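Local coordinates for probable acetyltransferase (Pseudomonas aeruginosa PAO1, PDB 2EUI) that probably transfers acetyl groups to an acceptor, as a member of the GNAT acetyltransferase family, and forms a two-fold symmetric dimer, at the interface of chains A and B. Residues are numbered along the deposited sequence; one frame, centred on the assembly and turned at random. Chains: chain A/B, Probable acetyltransferase.

The three contacts belong to one two-fold dimer interface, so each recurs with the chains exchanged. Contacts 2 and 3 have C-alpha centres about 12 Å apart and follow consecutive stretches of the same A tail: strand 144-147 pairs with B in contact 3, and the residues just after it reach contact 2. They share B strand 114-117. The C-alpha centre of contact 1 lies about 16 Å from that of contact 2 and 20 Å from that of contact 3; there the B loop after strand 60-71 meets A helices 11-24 and 31-44. The dimer combines backbone pairing by an exchanged tail with a separate loop-to-helix packing.

Contact 1: the interface of chains A and B. Residues chain A 18, 22, 34, 37; chain B 71-72, 75.
B:Leu75 inserts its methyl CD2 among A:Phe18, A:Phe37, A:Ser34 and A:Arg22, four residues from helices 11-24 and 31-44. CD2 lies 3.7 Å from CB of A:Phe37 and stays near the root of that side chain, while the ring's CD1 side is turned toward the leucine backbone. A:Phe18 meets the same methyl through its CE2, at 3.8 Å; the two side chains slide past each other in opposite directions. The aliphatic CD of A:Arg22 completes the group, 3.7 Å from CD2 of B:Leu75. Both phenylalanines carry CG anti to the backbone N (chi1 -175° and 179°), which places both rings alongside the B loop. The next shell is B:Ser72, whose CB packs 3.8 Å from CZ of A:Phe18 while its hydroxyl OG sits at the edge of that ring, in its plane. On the opposite flank, OG of A:Ser34 touches the leucine methyls. The rim is the guanidinium of A:Arg22, whose chain bends at chi3 (54°) and crosses B:Leu75 at about a right angle. CD1 of B:Leu75 lies over one guanidinium face, near the rim. The hydrogen bond from A:Arg22 NE to B:Ser72 O, 3.3 Å, is weak, and apolar burial dominates the patch: 63 Å² of B:Leu75 is hidden by chain A. The patch docks the loop of one subunit against the helical side of the other, helping to hold the dimer.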
ATOM      1  N   PHE A  18       0.224   4.918  19.990  1.00 22.71           N
ATOM      2  CA  PHE A  18      -0.151   5.162  18.602  1.00 24.55           C
ATOM      3  C   PHE A  18      -0.581   6.622  18.441  1.00 25.54           C
ATOM      4  O   PHE A  18      -0.370   7.248  17.393  1.00 25.53           O
ATOM      5  CB  PHE A  18      -1.301   4.243  18.207  1.00 23.22           C
ATOM      6  CG  PHE A  18      -1.680   4.325  16.761  1.00 20.86           C
ATOM      7  CD1 PHE A  18      -0.770   3.989  15.770  1.00 19.73           C
ATOM      8  CD2 PHE A  18      -2.967   4.695  16.389  1.00 21.60           C
ATOM      9  CE1 PHE A  18      -1.139   4.017  14.426  1.00 19.98           C
ATOM     10  CE2 PHE A  18      -3.345   4.726  15.040  1.00 21.62           C
ATOM     11  CZ  PHE A  18      -2.432   4.387  14.059  1.00 20.12           C
ATOM     12  N   ARG A  22       0.931   9.889  16.061  1.00 24.25           N
ATOM     13  CA  ARG A  22       0.121  10.717  15.188  1.00 23.44           C
ATOM     14  C   ARG A  22       0.216  12.170  15.618  1.00 23.52           C
ATOM     15  O   ARG A  22       0.262  13.077  14.789  1.00 24.05           O
ATOM     16  CB  ARG A  22      -1.344  10.253  15.229  1.00 23.92           C
ATOM     17  CG  ARG A  22      -1.580   8.832  14.702  1.00 24.44           C
ATOM     18  CD  ARG A  22      -3.050   8.435  14.739  1.00 24.42           C
ATOM     19  NE  ARG A  22      -3.892   9.402  14.036  1.00 26.54           N
ATOM     20  CZ  ARG A  22      -4.502  10.428  14.623  1.00 27.75           C
ATOM     21  NH1 ARG A  22      -4.366  10.614  15.927  1.00 30.47           N
ATOM     22  NH2 ARG A  22      -5.240  11.269  13.916  1.00 26.23           N
ATOM     23  N   SER A  34      -8.459   6.491  16.915  1.00 16.98           N
ATOM     24  CA  SER A  34      -7.150   5.891  16.783  1.00 16.36           C
ATOM     25  C   SER A  34      -7.178   4.478  17.345  1.00 17.57           C
ATOM     26  O   SER A  34      -6.638   3.556  16.741  1.00 19.42           O
ATOM     27  CB  SER A  34      -6.116   6.751  17.489  1.00 15.39           C
ATOM     28  OG  SER A  34      -5.947   7.975  16.776  1.00 14.94           O
ATOM     29  N   PHE A  37      -9.223   2.438  14.899  1.00 23.17           N
ATOM     30  CA  PHE A  37      -8.457   2.158  13.682  1.00 22.58           C
ATOM     31  C   PHE A  37      -7.562   0.927  13.872  1.00 21.50           C
ATOM     32  O   PHE A  37      -7.563   0.009  13.042  1.00 22.10           O
ATOM     33  CB  PHE A  37      -7.584   3.370  13.314  1.00 22.05           C
ATOM     34  CG  PHE A  37      -6.735   3.158  12.093  1.00 22.23           C
ATOM     35  CD1 PHE A  37      -7.294   3.189  10.825  1.00 23.05           C
ATOM     36  CD2 PHE A  37      -5.376   2.884  12.217  1.00 22.80           C
ATOM     37  CE1 PHE A  37      -6.514   2.948   9.688  1.00 23.78           C
ATOM     38  CE2 PHE A  37      -4.589   2.643  11.096  1.00 22.76           C
ATOM     39  CZ  PHE A  37      -5.159   2.673   9.825  1.00 23.37           C
TER
ATOM     40  N   SER B  71      -3.756   5.008   5.824  1.00 23.44           N
ATOM     41  CA  SER B  71      -3.058   6.209   6.278  1.00 23.33           C
ATOM     42  C   SER B  71      -3.243   6.240   7.786  1.00 23.78           C
ATOM     43  O   SER B  71      -4.328   6.559   8.263  1.00 24.44           O
ATOM     44  CB  SER B  71      -3.662   7.483   5.689  1.00 21.71           C
ATOM     45  OG  SER B  71      -3.102   8.634   6.311  1.00 15.49           O
ATOM     46  N   SER B  72      -2.204   5.879   8.534  1.00 23.91           N
ATOM     47  CA  SER B  72      -2.296   5.888   9.995  1.00 21.77           C
ATOM     48  C   SER B  72      -2.531   7.311  10.451  1.00 20.64           C
ATOM     49  O   SER B  72      -3.392   7.573  11.283  1.00 21.01           O
ATOM     50  CB  SER B  72      -1.012   5.359  10.642  1.00 19.83           C
ATOM     51  OG  SER B  72      -0.915   3.947  10.551  1.00 18.64           O
ATOM     52  N   LEU B  75      -6.018   8.201   9.847  1.00 18.54           N
ATOM     53  CA  LEU B  75      -6.874   7.056  10.158  1.00 19.38           C
ATOM     54  C   LEU B  75      -7.867   6.718   9.049  1.00 21.66           C
ATOM     55  O   LEU B  75      -9.070   6.618   9.301  1.00 21.77           O
ATOM     56  CB  LEU B  75      -7.647   7.321  11.448  1.00 17.02           C
ATOM     57  CG  LEU B  75      -6.904   7.881  12.667  1.00 16.78           C
ATOM     58  CD1 LEU B  75      -7.916   8.465  13.659  1.00 14.10           C
ATOM     59  CD2 LEU B  75      -6.057   6.793  13.315  1.00 15.97           C
TER

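Contact 2: the interface of chains A and B. Residues chain A 148-149; chain B 104, 107-108, 111-113, 115.
A:Ile148 and A:Ser149, in the tail that follows strand 144-147, lie against the GNAT-fold helix 94-109 of B and the turn leading into its strand 114-117. The first shell is mainly backbone: the carbonyl O of B:Val113 accepts both A:Ile148 N, at 3.0 Å, and A:Ser149 N, at 3.2 Å. Both donors approach from the same face of the carbonyl plane; the bond from A:Ile148 is the straighter, 165° at the hydrogen against 151°. The hydroxyl OG of A:Ser149 donates to the carbonyl O of the preceding residue, B:Ala112, at a modelled 2.5 Å, too short to be taken literally at this resolution, and likewise from above the plane. Its chi1 of -57° puts OG beside its own backbone N and thereby toward that acceptor. A:Ile148 is the main apolar element, with 90 Å² hidden by B. Its two branches divide along the helix: CG2 packs 3.7 Å from CA of B:Arg108, while CG1 lies 3.8 Å from the methyl CB of B:Ala107. From CG1, the terminal CD1 runs on past the same methyl toward the aliphatic CG of B:Lys104, whose side chain is fully extended. Farther out, selenomethionine B:Met115 borders the CG1 side, and B:His111 contributes its backbone next to A:Ser149 OG, its imidazole pointing away.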
ATOM      1  N   ILE A 148      -9.043  12.337  -2.177  1.00 22.41           N
ATOM      2  CA  ILE A 148     -10.423  11.889  -2.178  1.00 22.08           C
ATOM      3  C   ILE A 148     -11.105  12.479  -0.953  1.00 23.10           C
ATOM      4  O   ILE A 148     -12.077  13.214  -1.077  1.00 24.70           O
ATOM      5  CB  ILE A 148     -10.523  10.332  -2.131  1.00 19.01           C
ATOM      6  CG1 ILE A 148      -9.931   9.733  -3.405  1.00 17.17           C
ATOM      7  CG2 ILE A 148     -11.974   9.888  -1.969  1.00 16.95           C
ATOM      8  CD1 ILE A 148     -10.672  10.108  -4.669  1.00 16.76           C
ATOM      9  N   SER A 149     -10.577  12.174   0.230  1.00 22.22           N
ATOM     10  CA  SER A 149     -11.158  12.671   1.470  1.00 22.12           C
ATOM     11  C   SER A 149     -10.314  13.736   2.139  1.00 22.36           C
ATOM     12  O   SER A 149      -9.413  14.307   1.542  1.00 24.27           O
ATOM     13  CB  SER A 149     -11.371  11.524   2.458  1.00 20.34           C
ATOM     14  OG  SER A 149     -12.187  10.519   1.888  1.00 17.93           O
TER
ATOM     15  N   LYS B 104     -12.216   5.599  -8.843  1.00 23.08           N
ATOM     16  CA  LYS B 104     -12.254   6.849  -8.102  1.00 24.15           C
ATOM     17  C   LYS B 104     -13.532   6.911  -7.269  1.00 23.72           C
ATOM     18  O   LYS B 104     -13.515   7.327  -6.112  1.00 25.61           O
ATOM     19  CB  LYS B 104     -12.214   8.015  -9.097  1.00 24.15           C
ATOM     20  CG  LYS B 104     -12.147   9.395  -8.496  1.00 23.81           C
ATOM     21  CD  LYS B 104     -12.079  10.428  -9.604  1.00 25.47           C
ATOM     22  CE  LYS B 104     -11.755  11.831  -9.096  1.00 26.26           C
ATOM     23  NZ  LYS B 104     -11.957  12.855 -10.161  1.00 27.13           N
ATOM     24  N   ALA B 107     -13.335   4.801  -4.237  1.00 17.67           N
ATOM     25  CA  ALA B 107     -12.504   5.485  -3.254  1.00 18.14           C
ATOM     26  C   ALA B 107     -13.381   6.407  -2.396  1.00 18.71           C
ATOM     27  O   ALA B 107     -13.244   6.445  -1.175  1.00 17.87           O
ATOM     28  CB  ALA B 107     -11.421   6.289  -3.957  1.00 16.57           C
ATOM     29  N   ARG B 108     -14.278   7.144  -3.047  1.00 20.05           N
ATOM     30  CA  ARG B 108     -15.199   8.042  -2.355  1.00 21.06           C
ATOM     31  C   ARG B 108     -16.159   7.260  -1.466  1.00 20.68           C
ATOM     32  O   ARG B 108     -16.338   7.600  -0.304  1.00 20.96           O
ATOM     33  CB  ARG B 108     -15.994   8.901  -3.358  1.00 22.69           C
ATOM     34  CG  ARG B 108     -15.177  10.033  -3.969  1.00 27.59           C
ATOM     35  CD  ARG B 108     -15.971  10.943  -4.912  1.00 30.71           C
ATOM     36  NE  ARG B 108     -16.352  10.247  -6.139  1.00 35.10           N
ATOM     37  CZ  ARG B 108     -16.384  10.800  -7.352  1.00 36.00           C
ATOM     38  NH1 ARG B 108     -16.053  12.077  -7.522  1.00 37.00           N
ATOM     39  NH2 ARG B 108     -16.751  10.067  -8.398  1.00 36.67           N
ATOM     40  N   HIS B 111     -14.451   6.133   1.668  1.00 23.77           N
ATOM     41  CA  HIS B 111     -13.786   7.203   2.409  1.00 23.70           C
ATOM     42  C   HIS B 111     -12.279   7.121   2.495  1.00 22.85           C
ATOM     43  O   HIS B 111     -11.714   7.284   3.572  1.00 23.41           O
ATOM     44  CB  HIS B 111     -14.329   7.285   3.829  1.00 25.54           C
ATOM     45  CG  HIS B 111     -15.814   7.401   3.894  1.00 29.36           C
ATOM     46  ND1 HIS B 111     -16.493   8.514   3.445  1.00 31.97           N
ATOM     47  CD2 HIS B 111     -16.758   6.535   4.334  1.00 31.56           C
ATOM     48  CE1 HIS B 111     -17.791   8.328   3.605  1.00 32.67           C
ATOM     49  NE2 HIS B 111     -17.979   7.136   4.142  1.00 33.05           N
ATOM     50  N   ALA B 112     -11.626   6.884   1.369  1.00 23.24           N
ATOM     51  CA  ALA B 112     -10.173   6.813   1.347  1.00 24.57           C
ATOM     52  C   ALA B 112      -9.658   8.247   1.391  1.00 25.25           C
ATOM     53  O   ALA B 112     -10.352   9.160   0.955  1.00 26.18           O
ATOM     54  CB  ALA B 112      -9.703   6.131   0.071  1.00 22.76           C
ATOM     55  N   VAL B 113      -8.457   8.449   1.928  1.00 25.66           N
ATOM     56  CA  VAL B 113      -7.877   9.789   1.977  1.00 25.23           C
ATOM     57  C   VAL B 113      -7.408  10.155   0.581  1.00 24.47           C
ATOM     58  O   VAL B 113      -7.462  11.311   0.172  1.00 25.41           O
ATOM     59  CB  VAL B 113      -6.625   9.866   2.884  1.00 26.28           C
ATOM     60  CG1 VAL B 113      -6.201  11.305   3.052  1.00 27.24           C
ATOM     61  CG2 VAL B 113      -6.903   9.254   4.216  1.00 27.99           C
HETATM   62  N   MSE B 115      -5.888   8.247  -3.537  1.00 25.41           N
HETATM   63  CA  MSE B 115      -5.553   7.150  -4.440  1.00 26.61           C
HETATM   64  C   MSE B 115      -4.134   7.484  -4.893  1.00 24.37           C
HETATM   65  O   MSE B 115      -3.786   8.652  -4.990  1.00 25.09           O
HETATM   66  CB  MSE B 115      -6.456   7.143  -5.677  1.00 29.58           C
HETATM   67  CG  MSE B 115      -7.859   6.615  -5.480  1.00 34.76           C
HETATM   68 SE   MSE B 115      -8.695   6.297  -7.212  1.00 43.86          SE
HETATM   69  CE  MSE B 115      -7.680   4.729  -7.696  1.00 40.20           C
TER

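Contact 3: the interface of chains A and B. Residues chain A 143-145; chain B 114, 116, 136, 138.
Strand 144-147 of A is inserted between strands 114-117 and 136-137 of B, antiparallel to both, an intersubunit strand exchange in which A:Thr145 bridges to B:Arg116 on one side and to B:Arg136 on the other. The pairing with B:Arg136 is reciprocal. A:Thr145 N donates to B:Arg136 O over 2.9 Å, and B:Arg136 N returns a straighter bond (170° at the hydrogen) to A:Thr145 O, also 2.9 Å. Two residues further along each strand, B:Asp138 N donates to A:Asn143 O at 2.9 Å, extending the ladder past the end of strand 136-137. Being backbone bonds, they probably set the register rather than read side chains. Beside the ladder, CD2 of A:Tyr144 lies 3.5 Å from O of B:Arg136, whose carbonyl sits above the ring plane, beyond its rim. A:Thr145 and B:Arg116 lie side by side and point the same way, and the threonine crosses B:Asp138 at an angle. With CG anti to its backbone N (chi1 174°), B:Asp138 turns its carboxylate toward the arginine. Its OD2 meets the guanidinium of B:Arg116 at the edge, in plane, a loose same-chain salt bridge of 3.7 Å to NH1. CD of B:Arg114 lies over one face of that guanidinium, 4.2 Å above the plane and displaced toward the rim.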
ATOM      1  N   ASN A 143       5.331   9.906  -9.405  1.00 29.98           N
ATOM      2  CA  ASN A 143       4.312   9.554  -8.416  1.00 28.86           C
ATOM      3  C   ASN A 143       3.091  10.472  -8.382  1.00 28.49           C
ATOM      4  O   ASN A 143       3.207  11.697  -8.291  1.00 27.71           O
ATOM      5  CB  ASN A 143       4.953   9.493  -7.037  1.00 27.68           C
ATOM      6  CG  ASN A 143       5.941   8.368  -6.924  1.00 28.71           C
ATOM      7  OD1 ASN A 143       6.636   8.225  -5.917  1.00 29.46           O
ATOM      8  ND2 ASN A 143       6.011   7.550  -7.966  1.00 28.70           N
ATOM      9  N   TYR A 144       1.912   9.864  -8.449  1.00 28.83           N
ATOM     10  CA  TYR A 144       0.670  10.624  -8.440  1.00 28.97           C
ATOM     11  C   TYR A 144      -0.187  10.488  -7.188  1.00 28.05           C
ATOM     12  O   TYR A 144      -0.088   9.520  -6.436  1.00 28.15           O
ATOM     13  CB  TYR A 144      -0.171  10.262  -9.659  1.00 30.17           C
ATOM     14  CG  TYR A 144       0.364  10.843 -10.939  1.00 33.18           C
ATOM     15  CD1 TYR A 144       1.431  10.244 -11.608  1.00 33.99           C
ATOM     16  CD2 TYR A 144      -0.181  12.015 -11.470  1.00 33.92           C
ATOM     17  CE1 TYR A 144       1.946  10.796 -12.776  1.00 35.51           C
ATOM     18  CE2 TYR A 144       0.327  12.577 -12.634  1.00 36.18           C
ATOM     19  CZ  TYR A 144       1.389  11.963 -13.282  1.00 36.76           C
ATOM     20  OH  TYR A 144       1.880  12.511 -14.439  1.00 37.91           O
ATOM     21  N   THR A 145      -1.046  11.474  -6.987  1.00 27.38           N
ATOM     22  CA  THR A 145      -1.935  11.491  -5.842  1.00 27.63           C
ATOM     23  C   THR A 145      -3.245  12.148  -6.213  1.00 27.66           C
ATOM     24  O   THR A 145      -3.260  13.170  -6.880  1.00 29.54           O
ATOM     25  CB  THR A 145      -1.302  12.270  -4.668  1.00 28.01           C
ATOM     26  OG1 THR A 145      -0.493  11.373  -3.898  1.00 29.36           O
ATOM     27  CG2 THR A 145      -2.368  12.892  -3.775  1.00 27.31           C
TER
ATOM     28  N   ARG B 114      -6.945   9.153  -0.153  1.00 24.42           N
ATOM     29  CA  ARG B 114      -6.419   9.391  -1.482  1.00 24.31           C
ATOM     30  C   ARG B 114      -6.175   8.092  -2.248  1.00 24.29           C
ATOM     31  O   ARG B 114      -6.247   7.000  -1.692  1.00 23.98           O
ATOM     32  CB  ARG B 114      -5.083  10.142  -1.355  1.00 23.62           C
ATOM     33  CG  ARG B 114      -3.936   9.260  -0.814  1.00 21.88           C
ATOM     34  CD  ARG B 114      -2.642  10.023  -0.648  1.00 21.40           C
ATOM     35  NE  ARG B 114      -2.765  11.053   0.377  1.00 21.77           N
ATOM     36  CZ  ARG B 114      -2.589  10.865   1.682  1.00 21.36           C
ATOM     37  NH1 ARG B 114      -2.264   9.667   2.156  1.00 20.70           N
ATOM     38  NH2 ARG B 114      -2.762  11.882   2.517  1.00 21.31           N
ATOM     39  N   ARG B 116      -3.318   6.479  -5.168  1.00 24.45           N
ATOM     40  CA  ARG B 116      -1.952   6.719  -5.619  1.00 24.25           C
ATOM     41  C   ARG B 116      -1.683   5.923  -6.884  1.00 25.21           C
ATOM     42  O   ARG B 116      -2.289   4.876  -7.093  1.00 25.56           O
ATOM     43  CB  ARG B 116      -0.940   6.255  -4.568  1.00 25.68           C
ATOM     44  CG  ARG B 116      -0.693   7.151  -3.376  1.00 28.79           C
ATOM     45  CD  ARG B 116       0.334   6.467  -2.471  1.00 32.06           C
ATOM     46  NE  ARG B 116       0.712   7.292  -1.329  1.00 35.77           N
ATOM     47  CZ  ARG B 116       1.426   8.412  -1.416  1.00 38.01           C
ATOM     48  NH1 ARG B 116       1.853   8.851  -2.601  1.00 39.04           N
ATOM     49  NH2 ARG B 116       1.699   9.104  -0.317  1.00 38.14           N
ATOM     50  N   ARG B 136      -2.487  14.138  -9.555  1.00 26.02           N
ATOM     51  CA  ARG B 136      -1.543  15.227  -9.716  1.00 26.65           C
ATOM     52  C   ARG B 136      -0.200  14.747  -9.176  1.00 27.91           C
ATOM     53  O   ARG B 136      -0.140  13.768  -8.429  1.00 28.35           O
ATOM     54  CB  ARG B 136      -2.041  16.455  -8.956  1.00 26.60           C
ATOM     55  CG  ARG B 136      -3.278  17.086  -9.577  1.00 26.98           C
ATOM     56  CD  ARG B 136      -2.938  17.726 -10.924  1.00 27.47           C
ATOM     57  NE  ARG B 136      -4.119  18.111 -11.702  1.00 29.98           N
ATOM     58  CZ  ARG B 136      -4.917  17.256 -12.343  1.00 30.59           C
ATOM     59  NH1 ARG B 136      -4.675  15.950 -12.313  1.00 32.22           N
ATOM     60  NH2 ARG B 136      -5.960  17.709 -13.021  1.00 29.02           N
ATOM     61  N   ASP B 138       2.429  14.065  -6.871  1.00 32.21           N
ATOM     62  CA  ASP B 138       2.583  14.046  -5.427  1.00 32.87           C
ATOM     63  C   ASP B 138       3.626  15.021  -4.879  1.00 33.43           C
ATOM     64  O   ASP B 138       4.829  14.766  -4.949  1.00 34.37           O
ATOM     65  CB  ASP B 138       2.904  12.614  -4.992  1.00 33.96           C
ATOM     66  CG  ASP B 138       3.231  12.508  -3.521  1.00 36.18           C
ATOM     67  OD1 ASP B 138       2.595  13.228  -2.724  1.00 36.47           O
ATOM     68  OD2 ASP B 138       4.113  11.694  -3.167  1.00 37.74           O
TER